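Local coordinates for protein acyl-coenzyme A oxidase (Caenorhabditis elegans, PDB 5K3J) that catalyses the FAD-dependent first step of peroxisomal beta-oxidation, desaturating the CoA thioesters of ascaroside pheromones that carry a five-carbon omega side chain, at residues L97-H100 with R101-G105. Numbering follows the deposited sequence.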
loop_
_atom_site.group_PDB
_atom_site.type_symbol
_atom_site.label_atom_id
_atom_site.label_comp_id
_atom_site.label_asym_id
_atom_site.label_seq_id
_atom_site.Cartn_x
_atom_site.Cartn_y
_atom_site.Cartn_z
ATOM N N LEU A 97 -8.722 -21.439 -13.330
ATOM C CA LEU A 97 -8.246 -20.168 -12.805
ATOM C C LEU A 97 -8.891 -18.987 -13.515
ATOM O O LEU A 97 -9.234 -17.996 -12.877
ATOM C CB LEU A 97 -6.724 -20.075 -12.915
ATOM C CG LEU A 97 -5.925 -20.879 -11.886
ATOM C CD1 LEU A 97 -4.453 -20.480 -11.915
ATOM C CD2 LEU A 97 -6.510 -20.733 -10.479
ATOM N N HIS A 98 -9.056 -19.087 -14.831
ATOM C CA HIS A 98 -9.714 -18.020 -15.577
ATOM C C HIS A 98 -11.170 -17.897 -15.152
ATOM O O HIS A 98 -11.674 -16.796 -14.938
ATOM C CB HIS A 98 -9.643 -18.261 -17.084
ATOM C CG HIS A 98 -10.491 -17.316 -17.878
ATOM N ND1 HIS A 98 -10.081 -16.041 -18.209
ATOM C CD2 HIS A 98 -11.739 -17.452 -18.386
ATOM C CE1 HIS A 98 -11.033 -15.439 -18.897
ATOM N NE2 HIS A 98 -12.051 -16.272 -19.020
ATOM N N LEU A 99 -11.839 -19.039 -15.027
ATOM C CA LEU A 99 -13.251 -19.060 -14.675
ATOM C C LEU A 99 -13.507 -18.467 -13.289
ATOM O O LEU A 99 -14.464 -17.719 -13.095
ATOM C CB LEU A 99 -13.790 -20.489 -14.743
ATOM C CG LEU A 99 -15.280 -20.629 -14.455
ATOM C CD1 LEU A 99 -16.070 -19.835 -15.468
ATOM C CD2 LEU A 99 -15.705 -22.088 -14.467
ATOM N N HIS A 100 -12.643 -18.790 -12.331
ATOM C CA HIS A 100 -12.832 -18.330 -10.962
ATOM C C HIS A 100 -12.357 -16.890 -10.778
ATOM O O HIS A 100 -13.001 -16.110 -10.076
ATOM C CB HIS A 100 -12.114 -19.262 -9.986
ATOM C CG HIS A 100 -12.793 -20.585 -9.812
ATOM N ND1 HIS A 100 -12.618 -21.635 -10.690
ATOM C CD2 HIS A 100 -13.661 -21.025 -8.872
ATOM C CE1 HIS A 100 -13.345 -22.664 -10.294
ATOM N NE2 HIS A 100 -13.987 -22.321 -9.191
ATOM N N ARG A 101 -11.241 -16.533 -11.412
ATOM C CA ARG A 101 -10.747 -15.159 -11.339
ATOM C C ARG A 101 -11.762 -14.191 -11.933
ATOM O O ARG A 101 -11.841 -13.037 -11.517
ATOM C CB ARG A 101 -9.409 -15.001 -12.065
ATOM C CG ARG A 101 -8.183 -15.483 -11.298
ATOM C CD ARG A 101 -6.931 -15.313 -12.150
ATOM N NE ARG A 101 -5.724 -15.837 -11.517
ATOM C CZ ARG A 101 -4.683 -16.301 -12.197
ATOM N NH1 ARG A 101 -4.719 -16.317 -13.524
ATOM N NH2 ARG A 101 -3.613 -16.762 -11.560
ATOM N N GLU A 102 -12.531 -14.664 -12.908
ATOM C CA GLU A 102 -13.536 -13.823 -13.541
ATOM C C GLU A 102 -14.864 -13.858 -12.805
ATOM O O GLU A 102 -15.353 -12.822 -12.362
ATOM C CB GLU A 102 -13.755 -14.229 -14.998
ATOM C CG GLU A 102 -14.919 -13.487 -15.642
ATOM C CD GLU A 102 -14.974 -13.673 -17.147
ATOM O OE1 GLU A 102 -15.958 -14.263 -17.644
ATOM O OE2 GLU A 102 -14.037 -13.220 -17.839
ATOM N N VAL A 103 -15.450 -15.043 -12.683
ATOM C CA VAL A 103 -16.762 -15.178 -12.052
ATOM C C VAL A 103 -16.708 -14.839 -10.563
ATOM O O VAL A 103 -17.402 -13.932 -10.101
ATOM C CB VAL A 103 -17.332 -16.596 -12.215
ATOM C CG1 VAL A 103 -18.665 -16.715 -11.498
ATOM C CG2 VAL A 103 -17.486 -16.930 -13.682
ATOM N N ILE A 104 -15.881 -15.558 -9.810
ATOM C CA ILE A 104 -15.786 -15.316 -8.372
ATOM C C ILE A 104 -15.039 -14.023 -8.044
ATOM O O ILE A 104 -15.597 -13.104 -7.442
ATOM C CB ILE A 104 -15.095 -16.487 -7.642
ATOM C CG1 ILE A 104 -15.794 -17.813 -7.958
ATOM C CG2 ILE A 104 -15.106 -16.257 -6.139
ATOM C CD1 ILE A 104 -17.197 -17.941 -7.379
ATOM N N GLY A 105 -13.771 -13.958 -8.433
ATOM C CA GLY A 105 -12.955 -12.802 -8.126
ATOM C C GLY A 105 -11.803 -13.154 -7.206
ATOM O O GLY A 105 -11.480 -14.330 -7.010
#
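Leu97 O accepts Arg101 N at 2.9 Å, and the same i to i+4 bonding joins Glu102 N to His98 O and Val103 N to Leu99 O, near the C-terminal end of helix 93-103. An i to i+5 bond follows as the chain leaves the helix, Gly105 N to His100 O at 2.8 Å. Gly105 has positive phi (116°), and its phi and psi together would push a beta carbon into the carbonyl oxygen of Ile104.

Arg101 CG lies anti to the carbonyl carbon (chi1 -79°) and the chain then runs out straight, carrying the planar cation over Leu97. Leu97 CB sits 4.3 Å from the guanidinium plane, over its centre, with CD1 3.8 Å from Arg101 NH2. Replacing Arg101 with an alanine would probably uncover Leu97 and deprive Glu299, which matters for substrate specificity, of a cationic neighbour.

Leu99 and Val103 lie alongside each other, CD1 against CG2 at 3.7 Å. More loosely, His100 CD2 meets Ile104 CG1 at 4.0 Å; His100 ND1 is hydrogen-bonded to Ser96 O.

The His98 ring and Glu102 carboxylate, planes 65° apart, leave the helix on the same side, linked through Thr46 OG1, which hydrogen-bonds His98 NE2 and Glu102 OE2; Ser611 also bonds that oxygen.

In this acyl-CoA oxidase N-terminal region, Arg616 takes the exit carbonyls of Glu102 and Val103, Leu99 packs on helices 36-49 and 66-82, and Arg101 reaches helix 287-315, with Leu97's side chain about 6 Å from the bound ascaroside-CoA.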